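Local atomic coordinates of putative uncharacterized protein tcp24 (Actinoplanes teichomyceticus, PDB entry 4Q38), a protein that probably transfers long-chain fatty acyl groups from acyl-coenzyme A to the amino sugar of teicoplanin-type glycopeptide antibiotics. Residues Y189-R193 with L194-L198; K222-D225 with E226-R230; N267-Q270 with L271-W275. All coordinates share one frame; numbering follows the deposited sequence. Where two conformers were deposited one is given.

Interaction 1 (Y189-R193 with L194-L198)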
loop_
_atom_site.group_PDB
_atom_site.type_symbol
_atom_site.label_atom_id
_atom_site.label_comp_id
_atom_site.label_asym_id
_atom_site.label_seq_id
_atom_site.Cartn_x
_atom_site.Cartn_y
_atom_site.Cartn_z
ATOM N N TYR A 189 1.058 6.080 8.883
ATOM C CA TYR A 189 0.732 5.481 10.192
ATOM C C TYR A 189 -0.720 5.060 10.282
ATOM O O TYR A 189 -1.619 5.827 9.941
ATOM C CB TYR A 189 1.100 6.437 11.355
ATOM C CG TYR A 189 2.580 6.645 11.375
ATOM C CD1 TYR A 189 3.418 5.722 12.004
ATOM C CD2 TYR A 189 3.164 7.719 10.685
ATOM C CE1 TYR A 189 4.791 5.869 11.982
ATOM C CE2 TYR A 189 4.541 7.868 10.648
ATOM C CZ TYR A 189 5.345 6.939 11.293
ATOM O OH TYR A 189 6.716 7.062 11.260
ATOM N N ARG A 190 -0.946 3.834 10.741
ATOM C CA ARG A 190 -2.306 3.387 11.016
ATOM C C ARG A 190 -2.683 3.821 12.431
ATOM O O ARG A 190 -2.018 3.460 13.413
ATOM C CB ARG A 190 -2.460 1.868 10.836
ATOM C CG ARG A 190 -3.903 1.407 11.051
ATOM C CD ARG A 190 -4.167 -0.042 10.676
ATOM N NE ARG A 190 -5.603 -0.299 10.789
ATOM C CZ ARG A 190 -6.263 -1.262 10.154
ATOM N NH1 ARG A 190 -5.627 -2.104 9.338
ATOM N NH2 ARG A 190 -7.574 -1.368 10.327
ATOM N N LEU A 191 -3.748 4.603 12.516
ATOM C CA LEU A 191 -4.204 5.154 13.777
ATOM C C LEU A 191 -5.634 4.682 14.032
ATOM O O LEU A 191 -6.598 5.454 13.962
ATOM C CB LEU A 191 -4.100 6.689 13.735
ATOM C CG LEU A 191 -2.724 7.315 13.430
ATOM C CD1 LEU A 191 -2.836 8.838 13.488
ATOM C CD2 LEU A 191 -1.605 6.861 14.368
ATOM N N GLY A 192 -5.774 3.391 14.314
ATOM C CA GLY A 192 -7.108 2.794 14.463
ATOM C C GLY A 192 -7.591 2.298 13.117
ATOM O O GLY A 192 -6.840 1.613 12.418
ATOM N N ARG A 193 -8.834 2.629 12.752
ATOM C CA ARG A 193 -9.429 2.111 11.508
ATOM C C ARG A 193 -8.789 2.739 10.260
ATOM O O ARG A 193 -8.683 2.092 9.218
ATOM C CB ARG A 193 -10.957 2.321 11.495
ATOM C CG ARG A 193 -11.694 1.638 10.337
ATOM C CD ARG A 193 -11.465 0.132 10.390
ATOM N NE ARG A 193 -11.879 -0.596 9.184
ATOM C CZ ARG A 193 -11.182 -0.685 8.052
ATOM N NH1 ARG A 193 -10.021 -0.035 7.903
ATOM N NH2 ARG A 193 -11.659 -1.414 7.051
ATOM N N LEU A 194 -8.372 3.999 10.377
ATOM C CA LEU A 194 -7.799 4.731 9.236
ATOM C C LEU A 194 -6.287 4.860 9.325
ATOM O O LEU A 194 -5.717 4.821 10.416
ATOM C CB LEU A 194 -8.377 6.141 9.188
ATOM C CG LEU A 194 -9.890 6.305 9.232
ATOM C CD1 LEU A 194 -10.175 7.794 9.262
ATOM C CD2 LEU A 194 -10.517 5.627 8.018
ATOM N N GLN A 195 -5.661 5.044 8.163
ATOM C CA GLN A 195 -4.262 5.419 8.057
ATOM C C GLN A 195 -4.135 6.874 7.633
ATOM O O GLN A 195 -5.015 7.413 6.953
ATOM C CB GLN A 195 -3.573 4.594 6.976
ATOM C CG GLN A 195 -3.480 3.104 7.241
ATOM C CD GLN A 195 -3.321 2.348 5.943
ATOM O OE1 GLN A 195 -3.901 2.742 4.929
ATOM N NE2 GLN A 195 -2.533 1.271 5.957
ATOM N N PHE A 196 -3.026 7.491 8.028
ATOM C CA PHE A 196 -2.706 8.868 7.634
ATOM C C PHE A 196 -1.278 8.948 7.137
ATOM O O PHE A 196 -0.366 8.434 7.778
ATOM C CB PHE A 196 -2.890 9.835 8.819
ATOM C CG PHE A 196 -4.307 9.924 9.309
ATOM C CD1 PHE A 196 -5.204 10.809 8.731
ATOM C CD2 PHE A 196 -4.758 9.087 10.330
ATOM C CE1 PHE A 196 -6.530 10.874 9.162
ATOM C CE2 PHE A 196 -6.076 9.152 10.772
ATOM C CZ PHE A 196 -6.967 10.036 10.180
ATOM N N SER A 197 -1.094 9.605 5.994
ATOM C CA SER A 197 0.243 9.837 5.449
ATOM C C SER A 197 0.634 11.317 5.513
ATOM O O SER A 197 -0.197 12.197 5.284
ATOM C CB SER A 197 0.312 9.379 3.994
ATOM O OG SER A 197 -0.714 10.014 3.252
ATOM N N LEU A 198 1.901 11.573 5.813
ATOM C CA LEU A 198 2.476 12.910 5.656
ATOM C C LEU A 198 2.412 13.248 4.176
ATOM O O LEU A 198 2.844 12.472 3.335
ATOM C CB LEU A 198 3.928 12.931 6.117
ATOM C CG LEU A 198 4.229 12.642 7.587
ATOM C CD1 LEU A 198 5.698 12.285 7.752
ATOM C CD2 LEU A 198 3.881 13.855 8.429
#
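The Phe-196 ring meets Leu-191 obliquely across a beta hairpin: Leu-191 CD1 comes to 3.7 Å from Phe-196 CD2, and the two side chains cross at about a right angle. Leu-191 CG lies beside its own backbone N (chi1 -57°), which turns the branch toward Phe-196. A second flat group, the guanidinium of Arg-190, is used at its edge. Its NE donates almost within the guanidinium plane to Gly-192 O at 2.8 Å, so an extended side chain braces the turn that Gly-192 and Arg-193 form. Between the strands, Tyr-189 and Phe-196 make an antiparallel hydrogen-bonded pair, with Tyr-189 N to Phe-196 O at 3.0 Å and Phe-196 N to Tyr-189 O at 2.9 Å. Arg-190 and Gln-195 follow as the non-hydrogen-bonded pair. The strand segments run at 143° to one another, a strongly twisted antiparallel arrangement. Tyr-189, Leu-191, Leu-194 and Phe-196 line one face, and helix 221-238 packs there: Leu-191 touches Phe-234, Leu-194 touches Tyr-224 and Phe-196 touches Phe-235. Tyr-189 OH is held by Gly-186 O. From the turn itself, the guanidinium of Arg-193 bonds to Gly-217 O and Pro-213 O, and its side chain touches coenzyme A, so the hairpin end reaches the coenzyme A pocket of the GNAT-like domain. On the opposite face, Arg-190 and Gln-195 meet through aliphatic carbons, Arg-190 CB lying 3.9 Å from Gln-195 CG, while their guanidinium and amide planes stand 66° apart. Near the turn, Leu-191 N donates to Leu-194 O at 2.9 Å. Finally, Tyr-189 O takes a CA-H contact from Gln-195 CA at 3.3 Å in addition to its bond from Phe-196 N.

Interaction 2 (K222-D225 with E226-R230)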
loop_
_atom_site.group_PDB
_atom_site.type_symbol
_atom_site.label_atom_id
_atom_site.label_comp_id
_atom_site.label_asym_id
_atom_site.label_seq_id
_atom_site.Cartn_x
_atom_site.Cartn_y
_atom_site.Cartn_z
ATOM N N LYS A 222 -18.151 5.445 14.571
ATOM C CA LYS A 222 -17.370 5.642 15.799
ATOM C C LYS A 222 -15.890 5.318 15.628
ATOM O O LYS A 222 -15.054 5.945 16.253
ATOM C CB LYS A 222 -17.909 4.817 16.976
ATOM C CG LYS A 222 -19.007 5.500 17.772
ATOM C CD LYS A 222 -20.309 4.728 17.667
ATOM C CE LYS A 222 -21.032 4.671 19.006
ATOM N NZ LYS A 222 -21.486 6.011 19.474
ATOM N N ALA A 223 -15.578 4.335 14.792
ATOM C CA ALA A 223 -14.178 3.978 14.531
ATOM C C ALA A 223 -13.521 5.045 13.647
ATOM O O ALA A 223 -12.386 5.466 13.896
ATOM C CB ALA A 223 -14.099 2.612 13.875
ATOM N N TYR A 224 -14.246 5.477 12.622
ATOM C CA TYR A 224 -13.794 6.581 11.759
ATOM C C TYR A 224 -13.520 7.856 12.586
ATOM O O TYR A 224 -12.465 8.496 12.428
ATOM C CB TYR A 224 -14.835 6.834 10.665
ATOM C CG TYR A 224 -14.678 8.132 9.877
ATOM C CD1 TYR A 224 -13.922 8.184 8.707
ATOM C CD2 TYR A 224 -15.325 9.292 10.286
ATOM C CE1 TYR A 224 -13.796 9.372 7.986
ATOM C CE2 TYR A 224 -15.207 10.477 9.575
ATOM C CZ TYR A 224 -14.443 10.517 8.429
ATOM O OH TYR A 224 -14.346 11.720 7.741
ATOM N N ASP A 225 -14.460 8.201 13.466
ATOM C CA ASP A 225 -14.352 9.414 14.274
ATOM C C ASP A 225 -13.176 9.363 15.248
ATOM O O ASP A 225 -12.497 10.372 15.453
ATOM C CB ASP A 225 -15.663 9.688 15.014
ATOM C CG ASP A 225 -16.733 10.258 14.104
ATOM O OD1 ASP A 225 -16.393 10.990 13.144
ATOM O OD2 ASP A 225 -17.923 9.987 14.355
ATOM N N GLU A 226 -12.942 8.185 15.842
ATOM C CA GLU A 226 -11.804 7.982 16.733
ATOM C C GLU A 226 -10.495 8.199 15.993
ATOM O O GLU A 226 -9.597 8.875 16.488
ATOM C CB GLU A 226 -11.832 6.580 17.363
ATOM C CG GLU A 226 -12.746 6.492 18.562
ATOM C CD GLU A 226 -12.376 7.497 19.626
ATOM O OE1 GLU A 226 -11.233 7.427 20.145
ATOM O OE2 GLU A 226 -13.222 8.360 19.935
ATOM N N SER A 227 -10.391 7.627 14.797
ATOM C CA SER A 227 -9.197 7.816 13.983
ATOM C C SER A 227 -8.963 9.283 13.656
ATOM O O SER A 227 -7.848 9.765 13.808
ATOM C CB SER A 227 -9.285 7.038 12.678
ATOM O OG SER A 227 -8.901 5.701 12.843
ATOM N N LEU A 228 -10.003 9.978 13.190
ATOM C CA LEU A 228 -9.883 11.418 12.920
ATOM C C LEU A 228 -9.397 12.225 14.112
ATOM O O LEU A 228 -8.590 13.138 13.949
ATOM C CB LEU A 228 -11.193 12.016 12.410
ATOM C CG LEU A 228 -11.408 12.072 10.906
ATOM C CD1 LEU A 228 -12.745 12.757 10.702
ATOM C CD2 LEU A 228 -10.304 12.859 10.200
ATOM N N HIS A 229 -9.887 11.896 15.311
ATOM C CA HIS A 229 -9.425 12.558 16.532
ATOM C C HIS A 229 -7.990 12.270 16.885
ATOM O O HIS A 229 -7.352 13.051 17.584
ATOM C CB HIS A 229 -10.349 12.232 17.709
ATOM C CG HIS A 229 -11.621 13.039 17.697
ATOM N ND1 HIS A 229 -12.629 12.784 16.842
ATOM C CD2 HIS A 229 -12.001 14.155 18.430
ATOM C CE1 HIS A 229 -13.618 13.682 17.034
ATOM N NE2 HIS A 229 -13.233 14.516 18.008
ATOM N N ARG A 230 -7.461 11.145 16.414
ATOM C CA ARG A 230 -6.078 10.787 16.725
ATOM C C ARG A 230 -5.057 11.526 15.840
ATOM O O ARG A 230 -3.894 11.671 16.211
ATOM C CB ARG A 230 -5.895 9.273 16.584
ATOM C CG ARG A 230 -6.559 8.490 17.721
ATOM C CD ARG A 230 -6.468 6.982 17.528
ATOM N NE ARG A 230 -5.076 6.533 17.475
ATOM C CZ ARG A 230 -4.686 5.260 17.445
ATOM N NH1 ARG A 230 -5.585 4.276 17.496
ATOM N NH2 ARG A 230 -3.386 4.974 17.396
#
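Asp-225, Glu-226 and Leu-228 lose the most surface in this turn-to-turn contact along helix 221-238, where Asp-225 meets His-229; of the three, Leu-228 is buried. The carbonyl oxygen of Asp-225 is gripped twice by His-229. His-229 N makes the regular helical bond to Asp-225 O at 3.0 Å, and His-229 ND1 donates to the same oxygen at 2.8 Å. The second donor arrives well above the carbonyl plane, 39° out of it, on the face opposite to the backbone N-H. Asp-225 O lies at the edge of the imidazole, close to the ring plane, which fixes the rotation of the ring and identifies ND1 as a nitrogen that carries hydrogen. Glu-226 closes the preceding turn: its N bonds to Lys-222 O at 3.1 Å, and its CB rests 3.5 Å from Lys-222 O. Asp-225 and Glu-226 were each modelled in two conformers. Leu-228 joins Tyr-224 on the inner side of the helix. Leu-228 N donates to Tyr-224 O at 3.0 Å in a nearly straight bond, and the two side chains run side by side in the same direction. Tyr-224 CG stands opposite its backbone N (chi1 167°), which swings the ring along the helix so that Leu-228 CG sits over one ring face, offset toward the rim, and Leu-228 CD1 approaches Tyr-224 CE2 to 3.5 Å. Ser-227 OG reaches the hairpin of strands 188-191 and 194-200, bonding to Leu-191 O and Leu-194 N. Leu-228 and His-229 both touch Pro-338, the chain terminus. The helix itself is the crossover of a beta-alpha-beta unit, linking the neighbouring parallel strands 206-211 and 246-251 of the mixed sheet.

Interaction 3 (N267-Q270 with L271-W275). With COA (coenzyme A), chain D.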
loop_
_atom_site.group_PDB
_atom_site.type_symbol
_atom_site.label_atom_id
_atom_site.label_comp_id
_atom_site.label_asym_id
_atom_site.label_seq_id
_atom_site.Cartn_x
_atom_site.Cartn_y
_atom_site.Cartn_z
ATOM N N ASN A 267 -22.263 2.841 5.566
ATOM C CA ASN A 267 -21.221 3.629 6.227
ATOM C C ASN A 267 -20.598 4.667 5.293
ATOM O O ASN A 267 -20.376 5.808 5.693
ATOM C CB ASN A 267 -20.140 2.704 6.800
ATOM C CG ASN A 267 -20.663 1.849 7.944
ATOM O OD1 ASN A 267 -21.430 2.327 8.772
ATOM N ND2 ASN A 267 -20.259 0.584 7.985
ATOM N N ILE A 268 -20.330 4.257 4.054
ATOM C CA ILE A 268 -19.791 5.158 3.024
ATOM C C ILE A 268 -20.708 6.375 2.839
ATOM O O ILE A 268 -20.258 7.520 2.944
ATOM C CB ILE A 268 -19.530 4.407 1.697
ATOM C CG1 ILE A 268 -18.344 3.438 1.881
ATOM C CG2 ILE A 268 -19.254 5.383 0.551
ATOM C CD1 ILE A 268 -18.155 2.417 0.775
ATOM N N ILE A 269 -21.997 6.125 2.619
ATOM C CA ILE A 269 -22.952 7.215 2.409
ATOM C C ILE A 269 -22.955 8.177 3.594
ATOM O O ILE A 269 -22.719 9.380 3.411
ATOM C CB ILE A 269 -24.374 6.695 2.077
ATOM C CG1 ILE A 269 -24.334 5.792 0.836
ATOM C CG2 ILE A 269 -25.345 7.859 1.856
ATOM C CD1 ILE A 269 -23.929 6.491 -0.450
ATOM N N GLN A 270 -23.167 7.652 4.805
ATOM C CA GLN A 270 -23.213 8.486 6.014
ATOM C C GLN A 270 -21.950 9.336 6.179
ATOM O O GLN A 270 -22.032 10.545 6.403
ATOM C CB GLN A 270 -23.411 7.628 7.270
ATOM C CG GLN A 270 -24.732 6.882 7.360
ATOM C CD GLN A 270 -24.676 5.747 8.371
ATOM O OE1 GLN A 270 -24.326 5.945 9.538
ATOM N NE2 GLN A 270 -25.020 4.545 7.925
ATOM N N LEU A 271 -20.782 8.712 6.031
ATOM C CA LEU A 271 -19.523 9.411 6.282
ATOM C C LEU A 271 -19.087 10.357 5.152
ATOM O O LEU A 271 -18.500 11.402 5.427
ATOM C CB LEU A 271 -18.394 8.425 6.637
ATOM C CG LEU A 271 -18.602 7.574 7.905
ATOM C CD1 LEU A 271 -17.525 6.496 7.994
ATOM C CD2 LEU A 271 -18.621 8.443 9.155
ATOM N N ALA A 272 -19.373 10.001 3.898
ATOM C CA ALA A 272 -19.056 10.891 2.757
ATOM C C ALA A 272 -19.757 12.246 2.877
ATOM O O ALA A 272 -19.299 13.243 2.308
ATOM C CB ALA A 272 -19.392 10.230 1.420
ATOM N N ARG A 273 -20.861 12.273 3.622
ATOM C CA ARG A 273 -21.624 13.509 3.872
ATOM C C ARG A 273 -20.842 14.589 4.613
ATOM O O ARG A 273 -21.141 15.778 4.476
ATOM C CB ARG A 273 -22.933 13.205 4.613
ATOM C CG ARG A 273 -24.092 12.946 3.668
ATOM C CD ARG A 273 -25.270 12.295 4.372
ATOM N NE ARG A 273 -26.225 11.767 3.398
ATOM C CZ ARG A 273 -27.062 10.759 3.627
ATOM N NH1 ARG A 273 -27.072 10.149 4.804
ATOM N NH2 ARG A 273 -27.886 10.352 2.673
ATOM N N PHE A 274 -19.840 14.185 5.389
ATOM C CA PHE A 274 -18.964 15.145 6.052
ATOM C C PHE A 274 -17.890 15.736 5.121
ATOM O O PHE A 274 -17.255 16.730 5.463
ATOM C CB PHE A 274 -18.300 14.512 7.278
ATOM C CG PHE A 274 -19.269 14.073 8.349
ATOM C CD1 PHE A 274 -19.926 15.008 9.142
ATOM C CD2 PHE A 274 -19.502 12.720 8.581
ATOM C CE1 PHE A 274 -20.808 14.602 10.137
ATOM C CE2 PHE A 274 -20.382 12.307 9.575
ATOM C CZ PHE A 274 -21.037 13.248 10.353
ATOM N N TRP A 275 -17.682 15.125 3.956
ATOM C CA TRP A 275 -16.603 15.531 3.054
ATOM C C TRP A 275 -16.984 16.649 2.126
ATOM O O TRP A 275 -18.126 16.740 1.692
ATOM C CB TRP A 275 -16.097 14.327 2.257
ATOM C CG TRP A 275 -15.293 13.418 3.143
ATOM C CD1 TRP A 275 -15.759 12.609 4.176
ATOM C CD2 TRP A 275 -13.834 13.226 3.129
ATOM N NE1 TRP A 275 -14.718 11.951 4.788
ATOM C CE2 TRP A 275 -13.535 12.279 4.209
ATOM C CE3 TRP A 275 -12.785 13.732 2.362
ATOM C CZ2 TRP A 275 -12.238 11.858 4.480
ATOM C CZ3 TRP A 275 -11.483 13.310 2.653
ATOM C CH2 TRP A 275 -11.218 12.387 3.684
HETATM N N1A COA D . -16.527 -5.308 -1.336
HETATM C C2A COA D . -17.752 -5.869 -1.335
HETATM N N3A COA D . -18.793 -5.383 -0.635
HETATM C C4A COA D . -18.642 -4.269 0.127
HETATM C C5A COA D . -17.330 -3.600 0.180
HETATM C C6A COA D . -16.237 -4.195 -0.620
HETATM N N6A COA D . -14.993 -3.655 -0.656
HETATM N N7A COA D . -17.478 -2.543 0.999
HETATM C C8A COA D . -18.760 -2.528 1.430
HETATM N N9A COA D . -19.449 -3.568 0.920
HETATM C C1B COA D . -20.880 -3.876 1.149
HETATM C C2B COA D . -21.256 -3.977 2.616
HETATM O O2B COA D . -21.061 -5.302 3.099
HETATM C C3B COA D . -22.709 -3.552 2.594
HETATM O O3B COA D . -23.488 -4.637 2.083
HETATM P P3B COA D . -25.077 -4.808 2.349
HETATM O O7A COA D . -25.135 -5.244 3.781
HETATM O O8A COA D . -25.462 -5.824 1.307
HETATM O O9A COA D . -25.681 -3.448 2.093
HETATM C C4B COA D . -22.712 -2.448 1.541
HETATM O O4B COA D . -21.666 -2.798 0.631
HETATM C C5B COA D . -22.494 -1.039 2.100
HETATM O O5B COA D . -21.202 -0.956 2.725
HETATM P P1A COA D . -20.746 0.290 3.626
HETATM O O1A COA D . -21.367 0.234 4.995
HETATM O O2A COA D . -20.928 1.526 2.786
HETATM O O3A COA D . -19.150 0.026 3.763
HETATM P P2A COA D . -18.434 -0.880 4.884
HETATM O O4A COA D . -18.162 -0.036 6.100
HETATM O O5A COA D . -19.155 -2.189 5.073
HETATM O O6A COA D . -17.051 -1.208 4.126
HETATM C CBP COA D . -14.719 -0.632 3.594
HETATM C CCP COA D . -16.153 -0.148 3.784
HETATM C CDP COA D . -13.923 0.595 3.181
HETATM C CEP COA D . -14.212 -1.174 4.915
HETATM C CAP COA D . -14.656 -1.725 2.500
HETATM O OAP COA D . -15.260 -1.244 1.298
HETATM C C9P COA D . -13.278 -2.251 2.143
HETATM O O9P COA D . -12.705 -3.032 2.884
HETATM N N8P COA D . -12.749 -1.855 0.981
HETATM C C7P COA D . -11.378 -2.150 0.600
HETATM C C6P COA D . -10.438 -1.020 1.015
HETATM C C5P COA D . -10.760 0.259 0.258
HETATM O O5P COA D . -11.588 0.260 -0.646
HETATM N N4P COA D . -10.109 1.356 0.655
HETATM C C3P COA D . -10.127 2.597 -0.114
HETATM C C2P COA D . -9.209 2.564 -1.327
HETATM S S1P COA D . -9.294 4.146 -2.231
#
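The coenzyme A pyrophosphate is held at the start of helix 267-272, where Asn-267 and Ile-268 give their N-H groups to phosphate and their carbonyls to Leu-271 and Ala-272. Asn-267 N bonds to O1A at 2.8 Å and Ile-268 N to O2A at 3.1 Å, both oxygens belonging to the same phosphorus. The second phosphate is reached by a side chain: Asn-267 ND2 donates to O4A at 2.9 Å. Asn-267 CG lies beside its own backbone N (chi1 -67°), which brings the amide to the same side as the N-H, and one residue thus spans both phosphates. Ile-268 CG1 and CD1 also pack against O2A. The carbonyls of the same two residues point down the helix: Leu-271 N donates to Asn-267 O at 3.0 Å, and Ala-272 N to Ile-268 O at 2.8 Å, nearly in line with the carbonyl bond; Ala-272 CB lies 3.2 Å from the same oxygen. Further along, Arg-273 N makes only weak bonds to Ile-269 O and Gln-270 O, and a type I turn runs from Ala-272 to Trp-275. Ile-269 CG2 sits 3.6 Å above one face of the Arg-273 guanidinium, offset toward its rim, while Arg-273 NH2 forms a salt bridge with Glu-264. Ile-268 and Trp-275 touch the decanoyl glucosamine ligand, so this short helix borders both substrate pockets. Ser-266 OG, just ahead of it, binds coenzyme A and accepts from Ile-269 N. Backbone amides at a helix start, whose dipole would be expected to stabilise the phosphate charge, grip the coenzyme A pyrophosphate in the manner characteristic of the GNAT acetyltransferase fold.

The three interactions come in series along the chain, all within the GNAT-like C-terminal domain. Interaction 1 forms the hairpin at one edge of the mixed sheet, interaction 2 the N-terminal half of the crossover helix 221-238, and interaction 3 the short helix 267-272. Centres of interactions 1 and 2 lie about 10 Å apart, those of 2 and 3 about 14 Å, and those of 1 and 3 about 18 Å. Helix 221-238 is the middle element, touching both the hairpin and the short helix, where Tyr-224 CD2 lies 3.6 Å from Leu-271 CD2. Interactions 1 and 3 do not touch, yet Arg-193 and Asn-267 both contact the one coenzyme A, so coenzyme A bridges them.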